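Kappa-carrageenase (Zobellia galactanivorans, PDB 5OCR) probably hydrolyses kappa-carrageenan, a sulfated galactan of red algae, with the family 16 glycoside hydrolase domain that makes up this chain. Local coordinates at residues D140-D148 against D156-L164; H201-I212 against Y215-N226. All coordinates share one frame; numbering follows the deposited sequence. Where two conformers were deposited one is given.

Interaction 1: residues D140-D148 against D156-L164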
loop_
_atom_site.group_PDB
_atom_site.type_symbol
_atom_site.label_atom_id
_atom_site.label_comp_id
_atom_site.label_asym_id
_atom_site.label_seq_id
_atom_site.Cartn_x
_atom_site.Cartn_y
_atom_site.Cartn_z
ATOM N N ASP A 140 2.282 -3.370 -5.388
ATOM C CA ASP A 140 1.976 -3.457 -3.933
ATOM C C ASP A 140 3.111 -4.241 -3.312
ATOM O O ASP A 140 3.241 -5.417 -3.571
ATOM C CB ASP A 140 0.616 -4.132 -3.717
ATOM C CG ASP A 140 -0.479 -3.344 -4.238
ATOM O OD1 ASP A 140 -0.319 -2.112 -4.515
ATOM O OD2 ASP A 140 -1.499 -3.929 -4.474
ATOM N N VAL A 141 3.926 -3.596 -2.489
ATOM C CA VAL A 141 4.946 -4.354 -1.829
ATOM C C VAL A 141 4.353 -5.280 -0.769
ATOM O O VAL A 141 4.738 -6.453 -0.667
ATOM C CB VAL A 141 5.965 -3.430 -1.161
ATOM C CG1 VAL A 141 7.029 -4.352 -0.449
ATOM C CG2 VAL A 141 6.520 -2.460 -2.232
ATOM N N VAL A 142 3.336 -4.771 -0.039
ATOM C CA VAL A 142 2.510 -5.657 0.772
ATOM C C VAL A 142 1.196 -4.985 1.109
ATOM O O VAL A 142 1.073 -3.721 1.205
ATOM C CB VAL A 142 3.199 -6.056 2.093
ATOM C CG1 VAL A 142 3.233 -4.946 3.121
ATOM C CG2 VAL A 142 2.493 -7.281 2.666
ATOM N N GLU A 143 0.154 -5.818 1.143
ATOM C CA GLU A 143 -1.158 -5.427 1.663
ATOM C C GLU A 143 -1.393 -6.390 2.796
ATOM O O GLU A 143 -1.566 -7.559 2.548
ATOM C CB GLU A 143 -2.259 -5.530 0.655
ATOM C CG GLU A 143 -2.286 -4.279 -0.232
ATOM C CD GLU A 143 -3.428 -4.415 -1.221
ATOM O OE1 GLU A 143 -3.487 -5.490 -1.929
ATOM O OE2 GLU A 143 -4.245 -3.467 -1.340
ATOM N N LEU A 144 -1.482 -5.886 4.016
ATOM C CA LEU A 144 -1.741 -6.732 5.178
ATOM C C LEU A 144 -3.217 -6.764 5.583
ATOM O O LEU A 144 -3.914 -5.774 5.336
ATOM C CB LEU A 144 -0.933 -6.191 6.367
ATOM C CG LEU A 144 0.597 -6.182 6.260
ATOM C CD1 LEU A 144 1.279 -5.637 7.525
ATOM C CD2 LEU A 144 1.078 -7.621 5.979
ATOM N N GLN A 145 -3.668 -7.835 6.269
ATOM C CA GLN A 145 -4.966 -7.909 6.920
ATOM C C GLN A 145 -6.150 -7.586 6.058
ATOM O O GLN A 145 -7.104 -7.099 6.567
ATOM C CB GLN A 145 -5.037 -7.015 8.214
ATOM C CG GLN A 145 -3.937 -7.180 9.158
ATOM C CD GLN A 145 -3.895 -5.950 10.103
ATOM O OE1 GLN A 145 -2.872 -5.444 10.368
ATOM N NE2 GLN A 145 -5.058 -5.557 10.683
ATOM N N GLN A 146 -6.112 -7.889 4.750
ATOM C CA GLN A 146 -7.220 -7.605 3.850
ATOM C C GLN A 146 -8.329 -8.568 3.975
ATOM O O GLN A 146 -9.465 -8.247 3.598
ATOM C CB GLN A 146 -6.803 -7.765 2.363
ATOM C CG GLN A 146 -6.050 -6.617 1.933
ATOM C CD GLN A 146 -6.166 -6.386 0.443
ATOM O OE1 GLN A 146 -6.686 -5.378 0.067
ATOM N NE2 GLN A 146 -5.496 -7.217 -0.374
ATOM N N PHE A 147 -7.996 -9.754 4.449
ATOM C CA PHE A 147 -8.943 -10.885 4.455
ATOM C C PHE A 147 -9.596 -11.018 3.052
ATOM O O PHE A 147 -10.864 -11.106 2.940
ATOM C CB PHE A 147 -10.013 -10.671 5.532
ATOM C CG PHE A 147 -9.507 -10.772 6.942
ATOM C CD1 PHE A 147 -9.888 -11.839 7.737
ATOM C CD2 PHE A 147 -8.625 -9.813 7.447
ATOM C CE1 PHE A 147 -9.419 -11.955 9.045
ATOM C CE2 PHE A 147 -8.150 -9.903 8.775
ATOM C CZ PHE A 147 -8.562 -10.993 9.557
ATOM N N ASP A 148 -8.754 -11.158 2.041
ATOM C CA ASP A 148 -9.201 -11.269 0.683
ATOM C C ASP A 148 -9.923 -12.629 0.527
ATOM O O ASP A 148 -9.628 -13.594 1.207
ATOM C CB ASP A 148 -7.999 -11.087 -0.254
ATOM C CG ASP A 148 -8.344 -11.159 -1.747
ATOM O OD1 ASP A 148 -7.696 -11.949 -2.489
ATOM O OD2 ASP A 148 -9.280 -10.411 -2.104
ATOM N N ASP A 156 -7.328 -15.099 6.167
ATOM C CA ASP A 156 -7.442 -14.643 7.567
ATOM C C ASP A 156 -6.232 -13.743 7.830
ATOM O O ASP A 156 -5.566 -13.290 6.887
ATOM C CB ASP A 156 -7.487 -15.808 8.588
ATOM C CG ASP A 156 -6.243 -16.731 8.524
ATOM O OD1 ASP A 156 -6.278 -17.915 8.974
ATOM O OD2 ASP A 156 -5.162 -16.294 8.064
ATOM N N ILE A 157 -6.049 -13.396 9.098
ATOM C CA ILE A 157 -5.066 -12.383 9.477
ATOM C C ILE A 157 -3.588 -12.788 9.082
ATOM O O ILE A 157 -2.742 -11.937 8.909
ATOM C CB ILE A 157 -5.175 -12.099 10.971
ATOM C CG1 ILE A 157 -4.438 -10.780 11.265
ATOM C CG2 ILE A 157 -4.479 -13.177 11.781
ATOM C CD1 ILE A 157 -5.130 -9.750 12.137
ATOM N N TYR A 158 -3.304 -14.075 8.928
ATOM C CA TYR A 158 -1.927 -14.506 8.615
ATOM C C TYR A 158 -1.574 -14.362 7.117
ATOM O O TYR A 158 -0.399 -14.467 6.727
ATOM C CB TYR A 158 -1.814 -15.977 8.987
ATOM C CG TYR A 158 -1.917 -16.169 10.494
ATOM C CD1 TYR A 158 -0.786 -15.955 11.319
ATOM C CD2 TYR A 158 -3.112 -16.570 11.086
ATOM C CE1 TYR A 158 -0.883 -16.157 12.706
ATOM C CE2 TYR A 158 -3.204 -16.727 12.495
ATOM C CZ TYR A 158 -2.102 -16.519 13.254
ATOM O OH TYR A 158 -2.173 -16.743 14.639
ATOM N N ASP A 159 -2.618 -14.215 6.296
ATOM C CA ASP A 159 -2.419 -14.123 4.834
ATOM C C ASP A 159 -2.120 -12.670 4.436
ATOM O O ASP A 159 -2.793 -11.745 4.909
ATOM C CB ASP A 159 -3.686 -14.586 4.105
ATOM C CG ASP A 159 -3.994 -16.092 4.415
ATOM O OD1 ASP A 159 -3.091 -16.940 4.269
ATOM O OD2 ASP A 159 -5.142 -16.441 4.800
ATOM N N MET A 160 -1.185 -12.529 3.492
ATOM C CA MET A 160 -0.981 -11.198 2.879
ATOM C C MET A 160 -0.926 -11.244 1.385
ATOM O O MET A 160 -0.729 -12.292 0.782
ATOM C CB MET A 160 0.249 -10.496 3.490
ATOM C CG MET A 160 1.525 -11.205 3.084
ATOM S SD MET A 160 2.891 -10.671 4.195
ATOM C CE MET A 160 2.448 -11.205 5.831
ATOM N N ASP A 161 -1.132 -10.074 0.787
ATOM C CA ASP A 161 -1.160 -9.976 -0.672
ATOM C C ASP A 161 -0.070 -9.038 -1.121
ATOM O O ASP A 161 0.249 -8.064 -0.435
ATOM C CB ASP A 161 -2.487 -9.361 -1.074
ATOM C CG ASP A 161 -3.667 -10.236 -0.606
ATOM O OD1 ASP A 161 -3.640 -11.423 -0.975
ATOM O OD2 ASP A 161 -4.544 -9.775 0.181
ATOM N N LEU A 162 0.518 -9.367 -2.264
ATOM C CA LEU A 162 1.691 -8.689 -2.750
ATOM C C LEU A 162 1.465 -8.497 -4.254
ATOM O O LEU A 162 2.271 -8.925 -5.056
ATOM C CB LEU A 162 3.024 -9.400 -2.413
ATOM C CG LEU A 162 3.148 -9.929 -0.966
ATOM C CD1 LEU A 162 2.691 -11.401 -0.866
ATOM C CD2 LEU A 162 4.628 -9.913 -0.625
ATOM N N ASN A 163 0.447 -7.725 -4.662
ATOM C CA ASN A 163 -0.046 -7.800 -6.049
ATOM C C ASN A 163 0.420 -6.685 -6.968
ATOM O O ASN A 163 0.903 -5.698 -6.462
ATOM C CB ASN A 163 -1.575 -7.642 -6.007
ATOM C CG ASN A 163 -2.209 -8.832 -5.344
ATOM O OD1 ASN A 163 -1.665 -9.928 -5.403
ATOM N ND2 ASN A 163 -3.389 -8.670 -4.824
ATOM N N LEU A 164 0.382 -6.946 -8.274
ATOM C CA LEU A 164 0.630 -5.888 -9.256
ATOM C C LEU A 164 -0.670 -5.449 -9.916
ATOM O O LEU A 164 -1.553 -6.271 -10.152
ATOM C CB LEU A 164 1.446 -6.443 -10.413
ATOM C CG LEU A 164 2.853 -6.889 -9.973
ATOM C CD1 LEU A 164 3.535 -7.759 -11.045
ATOM C CD2 LEU A 164 3.717 -5.771 -9.477
HETATM O O HOH W 1 -1.205 -6.509 -2.657
HETATM O O HOH W 2 -3.861 -9.077 3.243
HETATM O O HOH W 3 -4.370 -5.742 -4.556
HETATM O O HOH W 4 -2.177 -10.051 6.960
HETATM O O HOH W 5 -5.572 -11.097 5.403
HETATM O O HOH W 6 -5.898 -11.280 2.145
#

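Interaction 2: residues H201-I212 against Y215-N226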
loop_
_atom_site.group_PDB
_atom_site.type_symbol
_atom_site.label_atom_id
_atom_site.label_comp_id
_atom_site.label_asym_id
_atom_site.label_seq_id
_atom_site.Cartn_x
_atom_site.Cartn_y
_atom_site.Cartn_z
ATOM N N HIS A 201 7.594 -6.232 10.983
ATOM C CA HIS A 201 8.362 -7.065 10.057
ATOM C C HIS A 201 8.805 -6.272 8.895
ATOM O O HIS A 201 8.352 -5.139 8.683
ATOM C CB HIS A 201 7.447 -8.234 9.556
ATOM C CG HIS A 201 7.030 -9.111 10.702
ATOM N ND1 HIS A 201 7.761 -10.196 11.089
ATOM C CD2 HIS A 201 5.976 -8.998 11.584
ATOM C CE1 HIS A 201 7.184 -10.740 12.173
ATOM N NE2 HIS A 201 6.065 -10.006 12.460
ATOM N N ILE A 202 9.674 -6.856 8.074
ATOM C CA ILE A 202 10.341 -6.115 6.995
ATOM C C ILE A 202 9.764 -6.539 5.691
ATOM O O ILE A 202 9.795 -7.761 5.372
ATOM C CB ILE A 202 11.867 -6.461 6.962
ATOM C CG1 ILE A 202 12.505 -6.290 8.335
ATOM C CG2 ILE A 202 12.597 -5.632 5.891
ATOM C CD1 ILE A 202 12.427 -4.927 8.949
ATOM N N TYR A 203 9.259 -5.557 4.941
ATOM C CA TYR A 203 8.607 -5.839 3.666
ATOM C C TYR A 203 9.421 -5.175 2.594
ATOM O O TYR A 203 9.616 -3.944 2.626
ATOM C CB TYR A 203 7.127 -5.348 3.706
ATOM C CG TYR A 203 6.318 -6.013 4.796
ATOM C CD1 TYR A 203 5.784 -7.330 4.595
ATOM C CD2 TYR A 203 6.199 -5.402 6.066
ATOM C CE1 TYR A 203 5.060 -7.891 5.581
ATOM C CE2 TYR A 203 5.489 -6.030 7.108
ATOM C CZ TYR A 203 4.948 -7.306 6.811
ATOM O OH TYR A 203 4.217 -7.992 7.710
ATOM N N GLY A 204 9.915 -5.964 1.622
ATOM C CA GLY A 204 10.872 -5.400 0.604
ATOM C C GLY A 204 10.453 -5.749 -0.772
ATOM O O GLY A 204 9.800 -6.774 -0.987
ATOM N N CYS A 205 10.905 -4.960 -1.731
ATOM C CA CYS A 205 10.627 -5.263 -3.145
ATOM C C CYS A 205 11.800 -4.778 -3.984
ATOM O O CYS A 205 12.166 -3.533 -3.897
ATOM C CB CYS A 205 9.402 -4.524 -3.621
ATOM S SG CYS A 205 8.770 -5.049 -5.225
ATOM N N GLU A 206 12.276 -5.656 -4.855
ATOM C CA GLU A 206 13.308 -5.287 -5.797
ATOM C C GLU A 206 12.698 -5.199 -7.185
ATOM O O GLU A 206 12.076 -6.174 -7.637
ATOM C CB GLU A 206 14.411 -6.362 -5.668
ATOM C CG GLU A 206 15.583 -6.106 -6.582
ATOM C CD GLU A 206 16.579 -7.263 -6.486
ATOM O OE1 GLU A 206 16.512 -8.023 -5.517
ATOM O OE2 GLU A 206 17.545 -7.328 -7.304
ATOM N N VAL A 207 12.859 -4.050 -7.870
ATOM C CA VAL A 207 12.160 -3.793 -9.119
ATOM C C VAL A 207 13.245 -3.479 -10.164
ATOM O O VAL A 207 14.029 -2.533 -9.977
ATOM C CB VAL A 207 11.226 -2.557 -9.048
ATOM C CG1 VAL A 207 10.518 -2.338 -10.384
ATOM C CG2 VAL A 207 10.201 -2.744 -7.921
ATOM N N ASN A 208 13.309 -4.269 -11.224
ATOM C CA ASN A 208 14.225 -3.938 -12.326
ATOM C C ASN A 208 13.478 -4.058 -13.682
ATOM O O ASN A 208 12.325 -4.390 -13.703
ATOM C CB ASN A 208 15.537 -4.789 -12.265
ATOM C CG ASN A 208 15.287 -6.268 -12.396
ATOM O OD1 ASN A 208 14.636 -6.748 -13.356
ATOM N ND2 ASN A 208 15.857 -7.019 -11.492
ATOM N N GLN A 209 14.155 -3.802 -14.822
ATOM C CA GLN A 209 13.419 -3.827 -16.099
ATOM C C GLN A 209 12.893 -5.184 -16.432
ATOM O O GLN A 209 11.990 -5.286 -17.267
ATOM C CB GLN A 209 14.330 -3.325 -17.258
ATOM C CG GLN A 209 15.546 -4.194 -17.398
ATOM C CD GLN A 209 16.492 -3.746 -18.483
ATOM O OE1 GLN A 209 16.090 -3.198 -19.515
ATOM N NE2 GLN A 209 17.782 -3.983 -18.248
ATOM N N ASN A 210 13.483 -6.224 -15.843
ATOM C CA ASN A 210 13.091 -7.575 -16.153
ATOM C C ASN A 210 12.111 -8.301 -15.209
ATOM O O ASN A 210 11.275 -9.105 -15.645
ATOM C CB ASN A 210 14.349 -8.452 -16.247
ATOM C CG ASN A 210 15.324 -7.963 -17.302
ATOM O OD1 ASN A 210 16.574 -7.888 -17.043
ATOM N ND2 ASN A 210 14.818 -7.668 -18.484
ATOM N N GLU A 211 12.248 -8.045 -13.908
ATOM C CA GLU A 211 11.517 -8.788 -12.900
ATOM C C GLU A 211 11.246 -7.933 -11.717
ATOM O O GLU A 211 11.914 -6.891 -11.471
ATOM C CB GLU A 211 12.425 -9.925 -12.367
ATOM C CG GLU A 211 12.796 -11.000 -13.355
ATOM C CD GLU A 211 13.567 -12.114 -12.657
ATOM O OE1 GLU A 211 14.742 -11.859 -12.285
ATOM O OE2 GLU A 211 13.014 -13.230 -12.494
ATOM N N ILE A 212 10.300 -8.406 -10.927
ATOM C CA ILE A 212 9.958 -7.733 -9.656
ATOM C C ILE A 212 10.019 -8.896 -8.610
ATOM O O ILE A 212 9.460 -9.954 -8.819
ATOM C CB ILE A 212 8.541 -7.148 -9.679
ATOM C CG1 ILE A 212 8.445 -6.029 -10.764
ATOM C CG2 ILE A 212 8.179 -6.529 -8.301
ATOM C CD1 ILE A 212 6.998 -5.875 -11.278
ATOM N N TYR A 215 10.137 -9.579 -0.859
ATOM C CA TYR A 215 10.782 -10.218 0.303
ATOM C C TYR A 215 10.033 -9.927 1.579
ATOM O O TYR A 215 9.508 -8.858 1.791
ATOM C CB TYR A 215 12.196 -9.619 0.476
ATOM C CG TYR A 215 13.079 -9.810 -0.745
ATOM C CD1 TYR A 215 13.095 -8.855 -1.772
ATOM C CD2 TYR A 215 13.903 -10.958 -0.832
ATOM C CE1 TYR A 215 13.969 -9.037 -2.905
ATOM C CE2 TYR A 215 14.739 -11.167 -1.971
ATOM C CZ TYR A 215 14.765 -10.169 -2.944
ATOM O OH TYR A 215 15.581 -10.391 -4.061
ATOM N N VAL A 216 9.935 -10.902 2.470
ATOM C CA VAL A 216 9.349 -10.644 3.813
ATOM C C VAL A 216 10.403 -11.105 4.799
ATOM O O VAL A 216 10.821 -12.297 4.748
ATOM C CB VAL A 216 7.973 -11.329 4.026
ATOM C CG1 VAL A 216 7.440 -11.159 5.470
ATOM C CG2 VAL A 216 7.011 -10.827 2.969
ATOM N N ASP A 217 10.796 -10.245 5.752
ATOM C CA ASP A 217 11.836 -10.602 6.697
ATOM C C ASP A 217 13.065 -11.274 6.047
ATOM O O ASP A 217 13.593 -12.307 6.567
ATOM C CB ASP A 217 11.239 -11.500 7.808
ATOM C CG ASP A 217 10.417 -10.704 8.828
ATOM O OD1 ASP A 217 10.490 -9.457 8.849
ATOM O OD2 ASP A 217 9.798 -11.381 9.688
ATOM N N GLY A 218 13.407 -10.772 4.895
ATOM C CA GLY A 218 14.652 -11.116 4.172
ATOM C C GLY A 218 14.514 -12.456 3.469
ATOM O O GLY A 218 15.528 -13.091 3.158
ATOM N N VAL A 219 13.296 -12.914 3.257
ATOM C CA VAL A 219 13.063 -14.195 2.539
ATOM C C VAL A 219 12.372 -13.842 1.246
ATOM O O VAL A 219 11.353 -13.158 1.278
ATOM C CB VAL A 219 12.265 -15.184 3.340
ATOM C CG1 VAL A 219 12.009 -16.434 2.515
ATOM C CG2 VAL A 219 12.949 -15.471 4.676
ATOM N N GLU A 220 12.873 -14.273 0.093
ATOM C CA GLU A 220 12.068 -14.085 -1.147
ATOM C C GLU A 220 10.740 -14.856 -1.092
ATOM O O GLU A 220 10.739 -16.107 -0.860
ATOM C CB GLU A 220 12.856 -14.543 -2.394
ATOM C CG GLU A 220 11.976 -14.540 -3.645
ATOM C CD GLU A 220 12.788 -14.843 -4.942
ATOM O OE1 GLU A 220 14.021 -14.773 -4.945
ATOM O OE2 GLU A 220 12.186 -15.171 -5.973
ATOM N N VAL A 221 9.627 -14.186 -1.290
ATOM C CA VAL A 221 8.328 -14.847 -1.244
ATOM C C VAL A 221 7.607 -14.812 -2.602
ATOM O O VAL A 221 6.646 -15.555 -2.796
ATOM C CB VAL A 221 7.386 -14.263 -0.164
ATOM C CG1 VAL A 221 7.988 -14.408 1.225
ATOM C CG2 VAL A 221 7.069 -12.775 -0.431
ATOM N N ALA A 222 8.071 -14.020 -3.573
ATOM C CA ALA A 222 7.382 -13.993 -4.844
ATOM C C ALA A 222 8.247 -13.340 -5.868
ATOM O O ALA A 222 9.142 -12.569 -5.508
ATOM C CB ALA A 222 6.095 -13.163 -4.801
ATOM N N ARG A 223 7.974 -13.648 -7.139
ATOM C CA ARG A 223 8.708 -12.961 -8.206
ATOM C C ARG A 223 7.856 -13.002 -9.438
ATOM O O ARG A 223 7.178 -14.037 -9.687
ATOM C CB ARG A 223 10.048 -13.700 -8.395
ATOM C CG ARG A 223 10.874 -13.346 -9.596
ATOM C CD ARG A 223 12.009 -14.402 -9.703
ATOM N NE ARG A 223 12.963 -14.388 -8.592
ATOM C CZ ARG A 223 14.274 -14.160 -8.705
ATOM N NH1 ARG A 223 14.783 -13.841 -9.897
ATOM N NH2 ARG A 223 15.069 -14.200 -7.644
ATOM N N LYS A 224 7.857 -11.903 -10.206
ATOM C CA LYS A 224 7.064 -11.851 -11.447
ATOM C C LYS A 224 7.824 -11.127 -12.525
ATOM O O LYS A 224 8.624 -10.223 -12.253
ATOM C CB LYS A 224 5.729 -11.100 -11.320
ATOM C CG LYS A 224 4.753 -11.590 -10.247
ATOM C CD LYS A 224 4.147 -12.903 -10.653
ATOM C CE LYS A 224 2.781 -12.946 -10.002
ATOM N NZ LYS A 224 2.451 -14.399 -9.813
ATOM N N PRO A 225 7.573 -11.507 -13.785
ATOM C CA PRO A 225 8.240 -10.690 -14.846
ATOM C C PRO A 225 7.726 -9.276 -14.863
ATOM O O PRO A 225 6.539 -9.069 -14.634
ATOM C CB PRO A 225 7.718 -11.333 -16.166
ATOM C CG PRO A 225 7.409 -12.760 -15.738
ATOM C CD PRO A 225 6.823 -12.664 -14.324
ATOM N N ASN A 226 8.578 -8.315 -15.238
ATOM C CA ASN A 226 8.112 -6.857 -15.235
ATOM C C ASN A 226 7.514 -6.506 -16.578
ATOM O O ASN A 226 8.210 -6.027 -17.504
ATOM C CB ASN A 226 9.290 -5.926 -14.873
ATOM C CG ASN A 226 8.814 -4.518 -14.646
ATOM O OD1 ASN A 226 7.662 -4.263 -14.971
ATOM N ND2 ASN A 226 9.619 -3.655 -14.048
HETATM O O HOH W 7 12.224 -8.440 3.704
#

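Interaction 1: residues D140-D148 against D156-L164
Asp161 faces Glu143 across a short antiparallel ladder, the two backbones exchanging N-H and C=O in a hydrogen-bonded pair, with Glu143 N to Asp161 O at 2.7 Å. The buried Asp161 carboxylate is well supplied with donors. Gln146 NE2 reaches OD2 at 2.8 Å in the plane of its own amide, arriving on the anti side, while two waters lie within hydrogen-bonding distance of the same oxygen. Lys189 takes OD1 and also bridges to Asp148, and so probably offsets the nearness of these two aspartates. On the ladder's other face Met160 carries its CG in the crowded position between backbone N and carbonyl carbon (chi1 69°). This first torsion brings SD to Val142 CG2 at 3.7 Å, and a bend at chi3 turns CE onto Leu144 CD2 at 3.8 Å, a fit suited to a flexible thioether. Beyond the ladder, Phe147 spreads one ring face over the backbone carbon of Asp156 and brings CZ within 3.8 Å of Ile157 CB, at the start of a type I turn. With the ring cut back to an alanine, the turn's backbone is likely to lose its cover, and Ile157 CB its contact with CZ. One water joins Asp140 OD2, Glu143 OE1 and Asn163 N, while Glu143 OE2 forms a salt bridge with Arg242; Asp140 to Glu143 fits the end of the E-x-D-x-x-E signature of family 16, consistent with an active-site cleft. Val141 and Val142, both facing Phe119, form a classic beta bulge in strand 134-144. Strand 115-122 flanks 142-144, strand 189-191 flanks 159-161, and Tyr203 of strand 200-207 packs on Val142, Leu144 and Met160.

Interaction 2: residues H201-I212 against Y215-N226
His201 and Asp217 meet through a short hydrogen bond: ND1 gives its proton to OD2 at 2.7 Å, in the ring plane and on the syn side of the carboxylate. The second oxygen, OD1, takes the backbone N of Ile202 at 2.8 Å, so one aspartate holds both a side chain and the strand beside it. At the middle, Gly204 and Tyr215 form a hydrogen-bonded antiparallel pair. The Tyr215 ring runs along the strand until its OH donates to Glu206 OE1 at 2.9 Å, ring and carboxylate nearly coplanar at 12°; the extended Glu206 chain, with CG anti to the backbone N (chi1 -179°), brings the acceptor there. At the far end Asn226 ND2 binds Asn208 O at 2.8 Å, as its backbone N binds Asn210 O. In the next shell, Asn208 OD1 accepts from the backbone N of both Asn210 and Glu211, fixing the 208-211 turn, and Trp229 N holds Asn226 OD1. Glu220 grips Arg223 side-on through NE and NH2, presenting NH1 to Glu211 OE1 at 3.1 Å in a salt-bridge network. Asp217 owes its place to a type I' turn from Val216 to Val219, whose positive phi angles suit Gly218. Strands 200-207, 211-216 and 219-225 thus make a meander; strand 100-107 pairs along the remaining edge of 200-207, and Trp194 stacks on His201.

In the fold
Following the chain from the N terminus, interaction 1 comes first: after strand 134-144 the chain makes a small hairpin, 149-150 with 153-154, and interaction 1 closes that excursion as the chain returns in strand 159-170. Interaction 2 follows in series, neither enclosing nor crossing the first, and closes two successive hairpins through strands 200-207, 211-216 and 219-225. The two contacts meet through apolar packing: Val141 lies against Gly204, and Leu164 touches Ile212. Strand 134-144 pairs with 115-122, whereas 200-207 pairs with 100-107, so this apolar packing probably joins the two layers of the beta-jellyroll, the fold of family 16 enzymes.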